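PDB 1N81: plasmodium falciparum gamete antigen 27/25 from Plasmodium falciparum, which is a gametocyte protein essential for sexual development of the malaria parasite, of unknown molecular function, though it may act as a dimer. Local coordinates for residues Arg16-Ile21 with Ser167-Asp172; Glu22-Ser27 with Arg58-Arg63; Tyr31-Leu36 with Glu41-Ala46. One frame throughout, in Å; residues are numbered along the deposited sequence.

Interaction 1. Residues Arg16-Ile21 with Ser167-Asp172; sequences RKVGDI and SQFLID
F169 sends the far end of its ring against the backbone of G19, and this single reach from helix 156-173 makes most of the contact with helix 13-35. The atom that arrives is F169 CZ, which stops 3.8 Å from G19 N and 3.9 Å from G19 CA. The amide nitrogen lies at the ring edge, in the ring plane, so the phenyl group pushes in edge-first and is not laid flat on the helix. Its direction is set at the first torsion: CG stands opposite the backbone N (chi1 179°), which carries the ring straight across the gap between the two backbones. G19 CA and F169 CA are 8.9 Å apart, and the aromatic side chain reaches across that distance. What its edge meets on the other helix is main chain, the N and CA of G19.

V18 adds an apolar flank. Its CG1 approaches F169 CZ obliquely at 4.2 Å, the two side chains sliding past each other in opposite directions. All three residues are buried. I113 of helix 96-122 and R80 of helix 71-89 also touch F169, and V18 rests on I77. The first and last helices of the chain thus meet through a phenyl edge against a glycine backbone, in the core of an all-helical fold.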
loop_
_atom_site.group_PDB
_atom_site.type_symbol
_atom_site.label_atom_id
_atom_site.label_comp_id
_atom_site.label_asym_id
_atom_site.label_seq_id
_atom_site.Cartn_x
_atom_site.Cartn_y
_atom_site.Cartn_z
ATOM N N ARG A 16 -5.718 6.487 -5.149
ATOM C CA ARG A 16 -6.170 7.089 -3.892
ATOM C C ARG A 16 -7.118 6.171 -3.126
ATOM O O ARG A 16 -6.946 5.970 -1.917
ATOM C CB ARG A 16 -6.823 8.450 -4.202
ATOM C CG ARG A 16 -7.402 9.237 -3.044
ATOM C CD ARG A 16 -7.794 10.637 -3.559
ATOM N NE ARG A 16 -8.283 11.540 -2.513
ATOM C CZ ARG A 16 -8.317 12.867 -2.622
ATOM N NH1 ARG A 16 -7.889 13.456 -3.732
ATOM N NH2 ARG A 16 -8.776 13.605 -1.619
ATOM N N LYS A 17 -8.117 5.608 -3.816
ATOM C CA LYS A 17 -9.060 4.714 -3.146
ATOM C C LYS A 17 -8.493 3.341 -2.767
ATOM O O LYS A 17 -8.692 2.874 -1.636
ATOM C CB LYS A 17 -10.330 4.515 -3.985
ATOM C CG LYS A 17 -11.184 5.792 -4.084
ATOM C CD LYS A 17 -12.302 5.640 -5.091
ATOM C CE LYS A 17 -13.084 6.927 -5.272
ATOM N NZ LYS A 17 -14.021 6.797 -6.423
ATOM N N VAL A 18 -7.803 2.681 -3.689
ATOM C CA VAL A 18 -7.282 1.363 -3.352
ATOM C C VAL A 18 -6.220 1.543 -2.246
ATOM O O VAL A 18 -6.135 0.744 -1.313
ATOM C CB VAL A 18 -6.683 0.644 -4.592
ATOM C CG1 VAL A 18 -6.277 -0.792 -4.216
ATOM C CG2 VAL A 18 -7.724 0.578 -5.690
ATOM N N GLY A 19 -5.437 2.616 -2.347
ATOM C CA GLY A 19 -4.457 2.871 -1.317
ATOM C C GLY A 19 -5.184 3.060 0.019
ATOM O O GLY A 19 -4.844 2.414 1.004
ATOM N N ASP A 20 -6.196 3.928 0.067
ATOM C CA ASP A 20 -6.920 4.130 1.329
ATOM C C ASP A 20 -7.503 2.857 1.862
ATOM O O ASP A 20 -7.435 2.578 3.072
ATOM C CB ASP A 20 -8.022 5.192 1.184
ATOM C CG ASP A 20 -7.469 6.609 1.301
ATOM O OD1 ASP A 20 -6.263 6.734 1.634
ATOM O OD2 ASP A 20 -8.213 7.590 1.086
ATOM N N ILE A 21 -8.066 2.064 0.964
ATOM C CA ILE A 21 -8.655 0.803 1.356
ATOM C C ILE A 21 -7.660 -0.172 2.025
ATOM O O ILE A 21 -7.910 -0.678 3.130
ATOM C CB ILE A 21 -9.286 0.117 0.134
ATOM C CG1 ILE A 21 -10.593 0.843 -0.233
ATOM C CG2 ILE A 21 -9.530 -1.356 0.421
ATOM C CD1 ILE A 21 -11.067 0.560 -1.634
ATOM N N SER A 167 6.314 -1.766 -5.586
ATOM C CA SER A 167 6.378 -2.122 -7.003
ATOM C C SER A 167 5.202 -3.052 -7.307
ATOM O O SER A 167 4.500 -2.865 -8.309
ATOM C CB SER A 167 7.716 -2.795 -7.340
ATOM O OG SER A 167 8.765 -1.846 -7.311
ATOM N N GLN A 168 4.945 -4.006 -6.413
ATOM C CA GLN A 168 3.829 -4.927 -6.616
ATOM C C GLN A 168 2.509 -4.208 -6.655
ATOM O O GLN A 168 1.670 -4.478 -7.517
ATOM C CB GLN A 168 3.739 -5.988 -5.519
ATOM C CG GLN A 168 2.630 -6.977 -5.837
ATOM C CD GLN A 168 2.426 -7.989 -4.768
ATOM O OE1 GLN A 168 1.850 -7.700 -3.722
ATOM N NE2 GLN A 168 2.919 -9.198 -5.006
ATOM N N PHE A 169 2.307 -3.307 -5.697
ATOM C CA PHE A 169 1.070 -2.542 -5.625
ATOM C C PHE A 169 0.830 -1.750 -6.932
ATOM O O PHE A 169 -0.268 -1.738 -7.471
ATOM C CB PHE A 169 1.122 -1.563 -4.436
ATOM C CG PHE A 169 -0.117 -0.709 -4.296
ATOM C CD1 PHE A 169 -1.080 -1.009 -3.326
ATOM C CD2 PHE A 169 -0.317 0.391 -5.131
ATOM C CE1 PHE A 169 -2.244 -0.224 -3.174
ATOM C CE2 PHE A 169 -1.467 1.187 -5.002
ATOM C CZ PHE A 169 -2.440 0.871 -4.010
ATOM N N LEU A 170 1.850 -1.068 -7.425
ATOM C CA LEU A 170 1.683 -0.279 -8.637
ATOM C C LEU A 170 1.272 -1.164 -9.839
ATOM O O LEU A 170 0.299 -0.876 -10.539
ATOM C CB LEU A 170 2.980 0.481 -8.925
ATOM C CG LEU A 170 3.212 1.597 -7.893
ATOM C CD1 LEU A 170 4.618 2.082 -7.986
ATOM C CD2 LEU A 170 2.246 2.744 -8.099
ATOM N N ILE A 171 1.992 -2.256 -10.059
ATOM C CA ILE A 171 1.663 -3.141 -11.174
ATOM C C ILE A 171 0.218 -3.631 -11.081
ATOM O O ILE A 171 -0.502 -3.609 -12.053
ATOM C CB ILE A 171 2.650 -4.336 -11.236
ATOM C CG1 ILE A 171 4.031 -3.822 -11.638
ATOM C CG2 ILE A 171 2.169 -5.361 -12.277
ATOM C CD1 ILE A 171 5.163 -4.787 -11.339
ATOM N N ASP A 172 -0.208 -4.037 -9.893
ATOM C CA ASP A 172 -1.561 -4.508 -9.678
ATOM C C ASP A 172 -2.640 -3.467 -9.774
ATOM O O ASP A 172 -3.748 -3.766 -10.203
ATOM C CB ASP A 172 -1.737 -5.091 -8.275
ATOM C CG ASP A 172 -1.144 -6.430 -8.142
ATOM O OD1 ASP A 172 -0.679 -6.956 -9.177
ATOM O OD2 ASP A 172 -1.152 -6.954 -7.017
#

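Interaction 2. Residues Glu22-Ser27 with Arg58-Arg63; sequences EFHACS and RKNQNR
N60 lays its amide against the turn of helix 13-35 that carries H24 and A25. The two ends of the amide meet different residues: N60 OD1 comes to 3.2 Å from H24 CB, while N60 ND2 lies 3.3 Å from A25 CA and 3.5 Å from A25 CB. No hydrogen bond crosses between the segments here, and at both ends of the amide the nearest neighbours across the contact are carbons. Its ND2 instead bonds to the main-chain oxygen of Y56, one turn back on its own helix, with a weak second bond to D28. CG lies opposite the carbonyl carbon (chi1 -84°), and from there the group faces the small A25, where the CA atoms of A25 and N60 come within 6.0 Å.

This is a close helix-helix crossing in an all-helical fold, with the local axes 8.8 Å apart and their N-to-C directions 128° from each other. At the more exposed edge of the contact, R63 stretches out from CG to NE and brings its NH1 to 3.6 Å from H24 ND1. Imidazole and guanidinium planes are 71° apart, and the two side chains cross at about a right angle. H24 also meets the ring of Y64, while A25 touches I81 of helix 71-89.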
loop_
_atom_site.group_PDB
_atom_site.type_symbol
_atom_site.label_atom_id
_atom_site.label_comp_id
_atom_site.label_asym_id
_atom_site.label_seq_id
_atom_site.Cartn_x
_atom_site.Cartn_y
_atom_site.Cartn_z
ATOM N N GLU A 22 -6.544 -0.409 1.347
ATOM C CA GLU A 22 -5.488 -1.313 1.812
ATOM C C GLU A 22 -4.829 -0.831 3.097
ATOM O O GLU A 22 -4.657 -1.590 4.045
ATOM C CB GLU A 22 -4.391 -1.435 0.735
ATOM C CG GLU A 22 -3.105 -2.136 1.230
ATOM C CD GLU A 22 -2.261 -2.768 0.112
ATOM O OE1 GLU A 22 -1.147 -3.267 0.406
ATOM O OE2 GLU A 22 -2.709 -2.784 -1.051
ATOM N N PHE A 23 -4.465 0.442 3.138
ATOM C CA PHE A 23 -3.782 0.919 4.320
ATOM C C PHE A 23 -4.672 1.109 5.547
ATOM O O PHE A 23 -4.207 0.893 6.653
ATOM C CB PHE A 23 -2.959 2.181 3.976
ATOM C CG PHE A 23 -1.713 1.879 3.168
ATOM C CD1 PHE A 23 -1.736 1.924 1.770
ATOM C CD2 PHE A 23 -0.547 1.451 3.798
ATOM C CE1 PHE A 23 -0.618 1.544 1.004
ATOM C CE2 PHE A 23 0.604 1.058 3.036
ATOM C CZ PHE A 23 0.560 1.110 1.628
ATOM N N HIS A 24 -5.939 1.499 5.375
ATOM C CA HIS A 24 -6.810 1.624 6.551
ATOM C C HIS A 24 -7.186 0.236 7.012
ATOM O O HIS A 24 -7.296 -0.031 8.216
ATOM C CB HIS A 24 -8.071 2.440 6.247
ATOM C CG HIS A 24 -7.831 3.917 6.235
ATOM N ND1 HIS A 24 -7.987 4.704 7.358
ATOM C CD2 HIS A 24 -7.362 4.741 5.264
ATOM C CE1 HIS A 24 -7.622 5.943 7.079
ATOM N NE2 HIS A 24 -7.236 5.996 5.814
ATOM N N ALA A 25 -7.356 -0.679 6.064
ATOM C CA ALA A 25 -7.680 -2.041 6.477
ATOM C C ALA A 25 -6.477 -2.578 7.285
ATOM O O ALA A 25 -6.644 -3.298 8.277
ATOM C CB ALA A 25 -7.954 -2.951 5.245
ATOM N N CYS A 26 -5.269 -2.217 6.865
ATOM C CA CYS A 26 -4.068 -2.675 7.555
ATOM C C CYS A 26 -4.007 -2.045 8.969
ATOM O O CYS A 26 -3.788 -2.745 9.954
ATOM C CB CYS A 26 -2.807 -2.318 6.738
ATOM S SG CYS A 26 -1.285 -3.118 7.370
ATOM N N SER A 27 -4.202 -0.733 9.050
ATOM C CA SER A 27 -4.196 -0.043 10.330
ATOM C C SER A 27 -5.250 -0.678 11.240
ATOM O O SER A 27 -4.951 -1.030 12.376
ATOM C CB SER A 27 -4.490 1.439 10.120
ATOM O OG SER A 27 -4.470 2.133 11.368
ATOM N N ARG A 58 -12.781 -5.868 2.754
ATOM C CA ARG A 58 -14.167 -5.653 2.308
ATOM C C ARG A 58 -14.818 -4.500 3.026
ATOM O O ARG A 58 -15.397 -3.645 2.389
ATOM C CB ARG A 58 -15.021 -6.890 2.531
ATOM C CG ARG A 58 -14.825 -7.988 1.527
ATOM C CD ARG A 58 -15.958 -9.003 1.700
ATOM N NE ARG A 58 -15.695 -10.263 1.009
ATOM C CZ ARG A 58 -14.995 -11.277 1.516
ATOM N NH1 ARG A 58 -14.477 -11.194 2.737
ATOM N NH2 ARG A 58 -14.807 -12.375 0.792
ATOM N N LYS A 59 -14.725 -4.494 4.357
ATOM C CA LYS A 59 -15.283 -3.414 5.154
ATOM C C LYS A 59 -14.765 -2.059 4.693
ATOM O O LYS A 59 -15.520 -1.085 4.635
ATOM C CB LYS A 59 -14.940 -3.618 6.631
ATOM C CG LYS A 59 -15.575 -2.604 7.573
ATOM C CD LYS A 59 -15.293 -2.982 9.018
ATOM C CE LYS A 59 -15.898 -2.005 10.005
ATOM N NZ LYS A 59 -15.779 -2.545 11.399
ATOM N N ASN A 60 -13.477 -1.986 4.356
ATOM C CA ASN A 60 -12.913 -0.705 3.920
ATOM C C ASN A 60 -13.349 -0.352 2.512
ATOM O O ASN A 60 -13.500 0.822 2.204
ATOM C CB ASN A 60 -11.381 -0.688 4.068
ATOM C CG ASN A 60 -10.959 -0.315 5.485
ATOM O OD1 ASN A 60 -10.777 0.855 5.794
ATOM N ND2 ASN A 60 -10.849 -1.307 6.356
ATOM N N GLN A 61 -13.547 -1.364 1.665
ATOM C CA GLN A 61 -14.039 -1.123 0.326
ATOM C C GLN A 61 -15.435 -0.473 0.464
ATOM O O GLN A 61 -15.842 0.413 -0.310
ATOM C CB GLN A 61 -14.187 -2.436 -0.407
ATOM C CG GLN A 61 -12.911 -2.975 -0.928
ATOM C CD GLN A 61 -13.118 -4.257 -1.672
ATOM O OE1 GLN A 61 -13.494 -5.260 -1.089
ATOM N NE2 GLN A 61 -12.877 -4.232 -2.970
ATOM N N ASN A 62 -16.169 -0.932 1.463
ATOM C CA ASN A 62 -17.494 -0.392 1.721
ATOM C C ASN A 62 -17.338 1.035 2.254
ATOM O O ASN A 62 -17.997 1.952 1.768
ATOM C CB ASN A 62 -18.217 -1.266 2.739
ATOM C CG ASN A 62 -19.702 -0.983 2.793
ATOM O OD1 ASN A 62 -20.520 -1.869 2.552
ATOM N ND2 ASN A 62 -20.057 0.255 3.099
ATOM N N ARG A 63 -16.452 1.233 3.227
ATOM C CA ARG A 63 -16.230 2.574 3.779
ATOM C C ARG A 63 -15.803 3.609 2.736
ATOM O O ARG A 63 -16.192 4.770 2.810
ATOM C CB ARG A 63 -15.176 2.545 4.899
ATOM C CG ARG A 63 -14.847 3.932 5.454
ATOM C CD ARG A 63 -13.695 3.944 6.463
ATOM N NE ARG A 63 -13.297 5.320 6.780
ATOM C CZ ARG A 63 -12.257 5.672 7.540
ATOM N NH1 ARG A 63 -11.476 4.751 8.097
ATOM N NH2 ARG A 63 -11.984 6.961 7.730
#

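Interaction 3. Residues Tyr31-Leu36 with Glu41-Ala46; sequences YLLMTL and EKFNYA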
loop_
_atom_site.group_PDB
_atom_site.type_symbol
_atom_site.label_atom_id
_atom_site.label_comp_id
_atom_site.label_asym_id
_atom_site.label_seq_id
_atom_site.Cartn_x
_atom_site.Cartn_y
_atom_site.Cartn_z
ATOM N N TYR A 31 -4.830 -2.734 14.826
ATOM C CA TYR A 31 -5.501 -2.369 16.067
ATOM C C TYR A 31 -6.030 -3.647 16.722
ATOM O O TYR A 31 -5.901 -3.835 17.924
ATOM C CB TYR A 31 -6.668 -1.437 15.811
ATOM C CG TYR A 31 -7.338 -0.984 17.091
ATOM C CD1 TYR A 31 -6.840 0.086 17.815
ATOM C CD2 TYR A 31 -8.458 -1.651 17.587
ATOM C CE1 TYR A 31 -7.443 0.486 19.003
ATOM C CE2 TYR A 31 -9.065 -1.258 18.774
ATOM C CZ TYR A 31 -8.557 -0.194 19.470
ATOM O OH TYR A 31 -9.173 0.194 20.636
ATOM N N LEU A 32 -6.622 -4.523 15.921
ATOM C CA LEU A 32 -7.131 -5.792 16.422
ATOM C C LEU A 32 -5.985 -6.536 17.112
ATOM O O LEU A 32 -6.105 -6.980 18.260
ATOM C CB LEU A 32 -7.663 -6.657 15.263
ATOM C CG LEU A 32 -8.004 -8.107 15.624
ATOM C CD1 LEU A 32 -9.201 -8.092 16.623
ATOM C CD2 LEU A 32 -8.346 -8.923 14.364
ATOM N N LEU A 33 -4.865 -6.673 16.401
ATOM C CA LEU A 33 -3.724 -7.388 16.952
ATOM C C LEU A 33 -3.399 -6.860 18.333
ATOM O O LEU A 33 -3.157 -7.626 19.261
ATOM C CB LEU A 33 -2.496 -7.251 16.043
ATOM C CG LEU A 33 -2.584 -8.083 14.768
ATOM C CD1 LEU A 33 -1.326 -7.915 13.925
ATOM C CD2 LEU A 33 -2.795 -9.525 15.144
ATOM N N MET A 34 -3.408 -5.542 18.458
ATOM C CA MET A 34 -3.115 -4.893 19.717
ATOM C C MET A 34 -4.105 -5.319 20.811
ATOM O O MET A 34 -3.705 -5.554 21.940
ATOM C CB MET A 34 -3.103 -3.376 19.507
ATOM C CG MET A 34 -2.705 -2.535 20.720
ATOM S SD MET A 34 -4.118 -2.327 21.807
ATOM C CE MET A 34 -5.134 -1.186 20.868
ATOM N N THR A 35 -5.382 -5.460 20.478
ATOM C CA THR A 35 -6.356 -5.864 21.489
ATOM C C THR A 35 -6.199 -7.340 21.841
ATOM O O THR A 35 -6.755 -7.807 22.830
ATOM C CB THR A 35 -7.837 -5.638 21.042
ATOM O OG1 THR A 35 -8.202 -6.589 20.026
ATOM C CG2 THR A 35 -8.042 -4.222 20.534
ATOM N N LEU A 36 -5.453 -8.078 21.025
ATOM C CA LEU A 36 -5.237 -9.498 21.282
ATOM C C LEU A 36 -3.837 -9.733 21.858
ATOM O O LEU A 36 -3.411 -10.873 22.006
ATOM C CB LEU A 36 -5.363 -10.314 19.989
ATOM C CG LEU A 36 -6.628 -10.310 19.134
ATOM C CD1 LEU A 36 -6.342 -11.047 17.829
ATOM C CD2 LEU A 36 -7.770 -10.989 19.873
ATOM N N GLU A 41 -1.477 -17.008 20.872
ATOM C CA GLU A 41 -2.282 -18.036 20.209
ATOM C C GLU A 41 -3.377 -17.380 19.373
ATOM O O GLU A 41 -3.524 -17.696 18.205
ATOM C CB GLU A 41 -2.896 -19.014 21.215
ATOM C CG GLU A 41 -1.869 -19.886 21.959
ATOM C CD GLU A 41 -0.948 -20.699 21.036
ATOM O OE1 GLU A 41 -1.218 -20.781 19.814
ATOM O OE2 GLU A 41 0.051 -21.268 21.541
ATOM N N LYS A 42 -4.165 -16.491 19.969
ATOM C CA LYS A 42 -5.195 -15.796 19.199
ATOM C C LYS A 42 -4.403 -14.816 18.345
ATOM O O LYS A 42 -4.588 -14.725 17.126
ATOM C CB LYS A 42 -6.146 -15.013 20.109
ATOM C CG LYS A 42 -7.054 -15.886 20.964
ATOM C CD LYS A 42 -8.169 -15.092 21.629
ATOM C CE LYS A 42 -9.056 -16.014 22.460
ATOM N NZ LYS A 42 -10.139 -15.279 23.178
ATOM N N PHE A 43 -3.520 -14.090 19.020
ATOM C CA PHE A 43 -2.652 -13.122 18.381
ATOM C C PHE A 43 -1.911 -13.870 17.280
ATOM O O PHE A 43 -1.958 -13.481 16.117
ATOM C CB PHE A 43 -1.655 -12.580 19.394
ATOM C CG PHE A 43 -0.693 -11.568 18.824
ATOM C CD1 PHE A 43 -1.025 -10.224 18.775
ATOM C CD2 PHE A 43 0.543 -11.970 18.323
ATOM C CE1 PHE A 43 -0.145 -9.283 18.244
ATOM C CE2 PHE A 43 1.438 -11.035 17.786
ATOM C CZ PHE A 43 1.092 -9.693 17.747
ATOM N N ASN A 44 -1.265 -14.974 17.644
ATOM C CA ASN A 44 -0.512 -15.734 16.655
ATOM C C ASN A 44 -1.379 -16.160 15.505
ATOM O O ASN A 44 -0.967 -16.061 14.349
ATOM C CB ASN A 44 0.155 -16.980 17.254
ATOM C CG ASN A 44 1.129 -17.624 16.290
ATOM O OD1 ASN A 44 0.869 -18.685 15.738
ATOM N ND2 ASN A 44 2.260 -16.965 16.071
ATOM N N TYR A 45 -2.585 -16.625 15.815
ATOM C CA TYR A 45 -3.506 -17.087 14.775
ATOM C C TYR A 45 -3.917 -15.965 13.824
ATOM O O TYR A 45 -4.000 -16.169 12.605
ATOM C CB TYR A 45 -4.776 -17.696 15.386
ATOM C CG TYR A 45 -5.724 -18.239 14.338
ATOM C CD1 TYR A 45 -5.389 -19.361 13.587
ATOM C CD2 TYR A 45 -6.945 -17.608 14.075
ATOM C CE1 TYR A 45 -6.243 -19.839 12.602
ATOM C CE2 TYR A 45 -7.802 -18.075 13.098
ATOM C CZ TYR A 45 -7.446 -19.187 12.364
ATOM O OH TYR A 45 -8.275 -19.648 11.374
ATOM N N ALA A 46 -4.206 -14.798 14.386
ATOM C CA ALA A 46 -4.609 -13.649 13.573
ATOM C C ALA A 46 -3.551 -13.200 12.543
ATOM O O ALA A 46 -3.907 -12.830 11.423
ATOM C CB ALA A 46 -4.958 -12.496 14.472
#
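L33 and L36 face F43 and A46 across a helical hairpin, in which helix 13-35 ends and the short helix 42-47 starts after a brief connection. Along the first segment, L32 comes before the main contact; its carbonyl oxygen accepts a 2.8 Å hydrogen bond from T35 OG1, in the carbonyl plane on a lone pair, which ties the T35 side chain back to the last turn of the helix.

L33 is the first to engage fully. It touches its two partners with different parts of its side chain: L33 CB meets F43 CE1 at 3.8 Å, the two side chains crossing at about a right angle, and L33 CD2 reaches on to A46 CB at 3.7 Å. Beyond M34, which turns to V94 and to I99 of helix 96-122, the chain leaves helical geometry at L36.

There the side chain points at the second helix, and L36 CD1 comes to 3.9 Å from A46 CB, so both leucines converge on one methyl group. K42 borders this patch with its CB, near L36 CD2, before its chain leads away. The L36 carbonyl oxygen lies 3.6 Å from F43 CB. F43 has CG opposite the backbone N (chi1 179°), which swings the ring back along the helix end, where L33 O sits in the ring plane at its edge, 3.4 Å from F43 CD1.

Helix 13-35 is the common element: three successive parts of it meet three different helices, an example of one long helix organising an all-helical fold. Interactions 1 and 2 have centres 12 Å apart and touch directly, F169 CD1 lying 3.3 Å from E22 OE2 and I21 O 3.6 Å from N60 CB. E22 also forms salt bridges with R80 and R84 of helix 71-89, which lies beside both contacts. Interaction 3 stands apart at the far end of the helix, its centre 18 Å from that of interaction 2 and 25 Å from that of interaction 1. Interaction 1 is buried, whereas interactions 2 and 3 are only partly so.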